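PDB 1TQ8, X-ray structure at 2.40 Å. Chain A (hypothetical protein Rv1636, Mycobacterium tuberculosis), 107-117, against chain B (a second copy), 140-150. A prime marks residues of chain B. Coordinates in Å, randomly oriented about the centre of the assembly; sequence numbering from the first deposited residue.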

ATOM      1  N   PRO A 107       7.306   4.924  14.283  1.00 28.40           N
ATOM      2  CA  PRO A 107       6.803   6.169  13.709  1.00 28.81           C
ATOM      3  C   PRO A 107       5.321   6.311  13.431  1.00 31.15           C
ATOM      4  O   PRO A 107       4.712   7.305  13.832  1.00 33.03           O
ATOM      5  CB  PRO A 107       7.663   6.339  12.460  1.00 28.54           C
ATOM      6  CG  PRO A 107       8.039   4.935  12.112  1.00 30.28           C
ATOM      7  CD  PRO A 107       8.359   4.347  13.431  1.00 28.48           C
ATOM      8  N   VAL A 108       4.723   5.338  12.757  1.00 30.19           N
ATOM      9  CA  VAL A 108       3.309   5.469  12.465  1.00 29.17           C
ATOM     10  C   VAL A 108       2.461   5.423  13.727  1.00 30.08           C
ATOM     11  O   VAL A 108       1.515   6.210  13.877  1.00 31.38           O
ATOM     12  CB  VAL A 108       2.844   4.413  11.422  1.00 30.03           C
ATOM     13  CG1 VAL A 108       1.316   4.286  11.419  1.00 28.12           C
ATOM     14  CG2 VAL A 108       3.308   4.845  10.043  1.00 27.12           C
ATOM     15  N   ASP A 109       2.795   4.534  14.653  1.00 29.03           N
ATOM     16  CA  ASP A 109       2.018   4.465  15.889  1.00 30.85           C
ATOM     17  C   ASP A 109       2.149   5.781  16.663  1.00 28.21           C
ATOM     18  O   ASP A 109       1.181   6.260  17.261  1.00 24.89           O
ATOM     19  CB  ASP A 109       2.479   3.292  16.767  1.00 34.73           C
ATOM     20  CG  ASP A 109       1.904   1.960  16.315  1.00 38.91           C
ATOM     21  OD1 ASP A 109       2.435   0.913  16.751  1.00 41.38           O
ATOM     22  OD2 ASP A 109       0.917   1.964  15.544  1.00 39.51           O
ATOM     23  N   ALA A 110       3.349   6.356  16.662  1.00 27.65           N
ATOM     24  CA  ALA A 110       3.565   7.621  17.363  1.00 28.74           C
ATOM     25  C   ALA A 110       2.738   8.711  16.668  1.00 29.39           C
ATOM     26  O   ALA A 110       2.111   9.537  17.334  1.00 29.38           O
ATOM     27  CB  ALA A 110       5.045   7.998  17.351  1.00 24.46           C
ATOM     28  N   LEU A 111       2.719   8.695  15.334  1.00 27.99           N
ATOM     29  CA  LEU A 111       1.960   9.696  14.590  1.00 28.85           C
ATOM     30  C   LEU A 111       0.453   9.594  14.875  1.00 29.61           C
ATOM     31  O   LEU A 111      -0.223  10.609  15.044  1.00 30.90           O
ATOM     32  CB  LEU A 111       2.234   9.572  13.088  1.00 27.35           C
ATOM     33  CG  LEU A 111       1.587  10.633  12.193  1.00 31.42           C
ATOM     34  CD1 LEU A 111       2.153  11.998  12.556  1.00 30.30           C
ATOM     35  CD2 LEU A 111       1.838  10.319  10.701  1.00 29.67           C
ATOM     36  N   VAL A 112      -0.073   8.377  14.942  1.00 29.14           N
ATOM     37  CA  VAL A 112      -1.491   8.189  15.227  1.00 26.61           C
ATOM     38  C   VAL A 112      -1.782   8.751  16.619  1.00 28.18           C
ATOM     39  O   VAL A 112      -2.812   9.393  16.847  1.00 26.51           O
ATOM     40  CB  VAL A 112      -1.863   6.677  15.175  1.00 26.11           C
ATOM     41  CG1 VAL A 112      -3.250   6.432  15.762  1.00 20.46           C
ATOM     42  CG2 VAL A 112      -1.816   6.190  13.734  1.00 26.65           C
ATOM     43  N   ASN A 113      -0.859   8.504  17.545  1.00 29.23           N
ATOM     44  CA  ASN A 113      -1.005   8.969  18.920  1.00 30.21           C
ATOM     45  C   ASN A 113      -1.005  10.496  18.966  1.00 30.12           C
ATOM     46  O   ASN A 113      -1.807  11.111  19.669  1.00 28.41           O
ATOM     47  CB  ASN A 113       0.138   8.428  19.789  1.00 31.23           C
ATOM     48  CG  ASN A 113      -0.053   8.749  21.266  1.00 34.41           C
ATOM     49  OD1 ASN A 113      -0.928   8.189  21.929  1.00 38.03           O
ATOM     50  ND2 ASN A 113       0.755   9.666  21.781  1.00 33.83           N
ATOM     51  N   LEU A 114      -0.100  11.102  18.211  1.00 30.24           N
ATOM     52  CA  LEU A 114      -0.002  12.550  18.170  1.00 31.93           C
ATOM     53  C   LEU A 114      -1.286  13.145  17.593  1.00 33.55           C
ATOM     54  O   LEU A 114      -1.830  14.101  18.144  1.00 33.88           O
ATOM     55  CB  LEU A 114       1.213  12.960  17.341  1.00 31.76           C
ATOM     56  CG  LEU A 114       1.432  14.444  17.038  1.00 32.95           C
ATOM     57  CD1 LEU A 114       1.361  15.250  18.312  1.00 34.33           C
ATOM     58  CD2 LEU A 114       2.777  14.611  16.353  1.00 28.74           C
ATOM     59  N   ALA A 115      -1.777  12.561  16.500  1.00 33.83           N
ATOM     60  CA  ALA A 115      -2.999  13.031  15.860  1.00 34.60           C
ATOM     61  C   ALA A 115      -4.158  12.966  16.832  1.00 35.20           C
ATOM     62  O   ALA A 115      -5.013  13.846  16.858  1.00 37.21           O
ATOM     63  CB  ALA A 115      -3.310  12.188  14.636  1.00 34.65           C
ATOM     64  N   ASP A 116      -4.190  11.915  17.632  1.00 36.44           N
ATOM     65  CA  ASP A 116      -5.257  11.760  18.604  1.00 39.96           C
ATOM     66  C   ASP A 116      -5.074  12.761  19.741  1.00 41.16           C
ATOM     67  O   ASP A 116      -6.030  13.395  20.177  1.00 41.42           O
ATOM     68  CB  ASP A 116      -5.257  10.338  19.174  1.00 41.94           C
ATOM     69  CG  ASP A 116      -5.522   9.271  18.111  1.00 49.04           C
ATOM     70  OD1 ASP A 116      -5.364   8.065  18.434  1.00 50.46           O
ATOM     71  OD2 ASP A 116      -5.893   9.623  16.962  1.00 49.37           O
ATOM     72  N   GLU A 117      -3.838  12.905  20.210  1.00 42.57           N
ATOM     73  CA  GLU A 117      -3.531  13.799  21.317  1.00 43.87           C
ATOM     74  C   GLU A 117      -3.739  15.281  20.985  1.00 43.69           C
ATOM     75  O   GLU A 117      -4.146  16.062  21.841  1.00 42.84           O
ATOM     76  CB  GLU A 117      -2.091  13.555  21.770  1.00 45.46           C
ATOM     77  CG  GLU A 117      -1.885  13.679  23.262  1.00 52.49           C
ATOM     78  CD  GLU A 117      -2.732  12.702  24.064  1.00 54.45           C
ATOM     79  OE1 GLU A 117      -2.488  11.480  23.969  1.00 56.15           O
ATOM     80  OE2 GLU A 117      -3.644  13.160  24.786  1.00 56.90           O
TER
ATOM     81  N   SER B 140      -3.167  -0.173   1.953  1.00 25.87           N
ATOM     82  CA  SER B 140      -1.999   0.683   2.046  1.00 25.07           C
ATOM     83  C   SER B 140      -2.009   1.342   3.408  1.00 26.69           C
ATOM     84  O   SER B 140      -3.069   1.511   4.013  1.00 26.99           O
ATOM     85  CB  SER B 140      -2.068   1.771   0.976  1.00 28.93           C
ATOM     86  OG  SER B 140      -3.094   2.707   1.294  1.00 30.17           O
ATOM     87  N   VAL B 141      -0.832   1.736   3.880  1.00 26.61           N
ATOM     88  CA  VAL B 141      -0.711   2.390   5.174  1.00 25.42           C
ATOM     89  C   VAL B 141      -1.360   3.779   5.184  1.00 25.28           C
ATOM     90  O   VAL B 141      -1.964   4.176   6.172  1.00 24.05           O
ATOM     91  CB  VAL B 141       0.777   2.478   5.592  1.00 27.22           C
ATOM     92  CG1 VAL B 141       0.912   3.112   6.979  1.00 28.09           C
ATOM     93  CG2 VAL B 141       1.376   1.074   5.614  1.00 28.40           C
ATOM     94  N   PRO B 142      -1.247   4.534   4.083  1.00 27.38           N
ATOM     95  CA  PRO B 142      -1.889   5.847   4.150  1.00 27.17           C
ATOM     96  C   PRO B 142      -3.402   5.745   4.358  1.00 27.96           C
ATOM     97  O   PRO B 142      -3.980   6.506   5.138  1.00 29.25           O
ATOM     98  CB  PRO B 142      -1.475   6.525   2.832  1.00 28.34           C
ATOM     99  CG  PRO B 142      -0.889   5.435   1.994  1.00 27.13           C
ATOM    100  CD  PRO B 142      -0.340   4.428   2.926  1.00 27.72           C
ATOM    101  N   ALA B 143      -4.035   4.783   3.698  1.00 27.80           N
ATOM    102  CA  ALA B 143      -5.477   4.577   3.852  1.00 27.27           C
ATOM    103  C   ALA B 143      -5.779   4.101   5.261  1.00 28.24           C
ATOM    104  O   ALA B 143      -6.776   4.477   5.886  1.00 29.71           O
ATOM    105  CB  ALA B 143      -5.969   3.519   2.862  1.00 25.70           C
ATOM    106  N   ASN B 144      -4.901   3.242   5.748  1.00 29.44           N
ATOM    107  CA  ASN B 144      -5.072   2.673   7.061  1.00 30.35           C
ATOM    108  C   ASN B 144      -4.938   3.725   8.165  1.00 29.34           C
ATOM    109  O   ASN B 144      -5.768   3.789   9.072  1.00 28.14           O
ATOM    110  CB  ASN B 144      -4.061   1.543   7.249  1.00 32.57           C
ATOM    111  CG  ASN B 144      -4.394   0.674   8.424  1.00 36.50           C
ATOM    112  OD1 ASN B 144      -5.495   0.131   8.512  1.00 39.21           O
ATOM    113  ND2 ASN B 144      -3.454   0.543   9.346  1.00 36.99           N
ATOM    114  N   VAL B 145      -3.917   4.564   8.076  1.00 26.98           N
ATOM    115  CA  VAL B 145      -3.723   5.587   9.093  1.00 27.00           C
ATOM    116  C   VAL B 145      -4.899   6.552   9.106  1.00 29.18           C
ATOM    117  O   VAL B 145      -5.343   6.995  10.167  1.00 27.35           O
ATOM    118  CB  VAL B 145      -2.399   6.346   8.853  1.00 27.08           C
ATOM    119  CG1 VAL B 145      -2.347   7.634   9.689  1.00 25.76           C
ATOM    120  CG2 VAL B 145      -1.232   5.430   9.211  1.00 23.92           C
ATOM    121  N   SER B 146      -5.404   6.868   7.916  1.00 29.57           N
ATOM    122  CA  SER B 146      -6.534   7.769   7.785  1.00 29.38           C
ATOM    123  C   SER B 146      -7.741   7.230   8.544  1.00 30.88           C
ATOM    124  O   SER B 146      -8.488   7.988   9.162  1.00 30.99           O
ATOM    125  CB  SER B 146      -6.894   7.943   6.313  1.00 30.23           C
ATOM    126  OG  SER B 146      -8.177   8.536   6.187  1.00 30.54           O
ATOM    127  N   ARG B 147      -7.930   5.915   8.492  1.00 31.36           N
ATOM    128  CA  ARG B 147      -9.046   5.293   9.190  1.00 33.20           C
ATOM    129  C   ARG B 147      -8.771   5.194  10.693  1.00 32.37           C
ATOM    130  O   ARG B 147      -9.643   5.481  11.509  1.00 33.37           O
ATOM    131  CB  ARG B 147      -9.313   3.887   8.634  1.00 35.72           C
ATOM    132  CG  ARG B 147     -10.654   3.306   9.050  1.00 37.82           C
ATOM    133  CD  ARG B 147     -10.745   1.804   8.815  1.00 42.19           C
ATOM    134  NE  ARG B 147     -10.161   1.080   9.941  1.00 48.90           N
ATOM    135  CZ  ARG B 147      -8.974   0.486   9.922  1.00 49.64           C
ATOM    136  NH1 ARG B 147      -8.230   0.507   8.823  1.00 50.79           N
ATOM    137  NH2 ARG B 147      -8.517  -0.100  11.019  1.00 48.76           N
ATOM    138  N   ARG B 148      -7.561   4.792  11.065  1.00 30.24           N
ATOM    139  CA  ARG B 148      -7.231   4.652  12.483  1.00 31.52           C
ATOM    140  C   ARG B 148      -7.385   5.943  13.281  1.00 30.96           C
ATOM    141  O   ARG B 148      -7.945   5.952  14.374  1.00 30.43           O
ATOM    142  CB  ARG B 148      -5.799   4.144  12.660  1.00 32.38           C
ATOM    143  CG  ARG B 148      -5.647   2.659  12.457  1.00 32.24           C
ATOM    144  CD  ARG B 148      -4.506   2.133  13.307  1.00 35.87           C
ATOM    145  NE  ARG B 148      -3.199   2.326  12.696  1.00 37.78           N
ATOM    146  CZ  ARG B 148      -2.073   2.459  13.385  1.00 36.15           C
ATOM    147  NH1 ARG B 148      -2.094   2.426  14.713  1.00 36.00           N
ATOM    148  NH2 ARG B 148      -0.928   2.624  12.739  1.00 35.86           N
ATOM    149  N   ALA B 149      -6.870   7.029  12.721  1.00 31.00           N
ATOM    150  CA  ALA B 149      -6.927   8.325  13.361  1.00 28.94           C
ATOM    151  C   ALA B 149      -8.119   9.169  12.905  1.00 31.49           C
ATOM    152  O   ALA B 149      -8.297  10.286  13.391  1.00 34.17           O
ATOM    153  CB  ALA B 149      -5.643   9.062  13.097  1.00 25.32           C
ATOM    154  N   LYS B 150      -8.931   8.653  11.984  1.00 30.93           N
ATOM    155  CA  LYS B 150     -10.084   9.410  11.500  1.00 32.04           C
ATOM    156  C   LYS B 150      -9.576  10.793  11.119  1.00 31.97           C
ATOM    157  O   LYS B 150     -10.069  11.809  11.603  1.00 30.90           O
ATOM    158  CB  LYS B 150     -11.144   9.557  12.597  1.00 33.75           C
ATOM    159  CG  LYS B 150     -11.845   8.265  13.019  1.00 39.32           C
ATOM    160  CD  LYS B 150     -12.743   8.530  14.231  1.00 43.19           C
ATOM    161  CE  LYS B 150     -13.983   7.632  14.267  1.00 45.66           C
ATOM    162  NZ  LYS B 150     -13.683   6.182  14.399  1.00 47.41           N
TER
HETATM  163  O   HOH W   1      -7.076  11.384  15.755  1.00 48.30           O

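Two helices from two copies of the protein lie side by side. Residues 107-117 of chain A form one helix, and residues 141-148 of chain B form the other. Their N-to-C directions differ by 33°, and the axes approach to 10.5 Å. The contact buries 361 Å², both sides summed.

Chain B enters its helix at Ser140′. This residue is the N-cap: its OG accepts a weak bond from Ala143′ N at 3.3 Å. It does not reach the 107-117 helix. Val141′ makes the first contact. Its CG1 lies 4.3 Å from Val108 CG2, a loose apolar pairing. Pro142′ and Ala143′ are out of reach. Asn144′ also makes no contact, but its OD1 accepts from Arg147′ NH1 at 2.8 Å within the same helix.

Val145′ sits one turn beyond Val141′ and also points toward chain A. It meets two valines that are themselves one turn apart. Its CG2 is 3.6 Å from Val108 CG1, and its CG1 is 4.3 Å from Val112 CG2. These branched side chains build a small apolar seam.

Arg148′ adds charge beside the seam. Its NH1 donates to Asp109 OD2 at 3.2 Å, forming a salt bridge. Its NH2 donates weakly to the same oxygen, Asp109 OD2, at 3.4 Å. Asp109 has its CA-to-CB bond pointing away, yet the carboxylate comes back within reach. Val112 CG2 covers one face of the guanidinium, 3.8 Å from Arg148′ CZ. The edge stays available to the carboxylate.

Ala149′ brings the backbones nearest, with its CA 5.7 Å from Val112 CA. Its small CB packs 4.2 Å from Ala115 CB and 4.4 Å from Val112 CG1. A water bridges the chains here, 2.9 Å from Ala149′ O and 2.4 Å from Asp116 OD2. At Lys150′ phi turns positive. Its CA-to-CB bond points sideways, and the side chain makes no contact with residues 107-117.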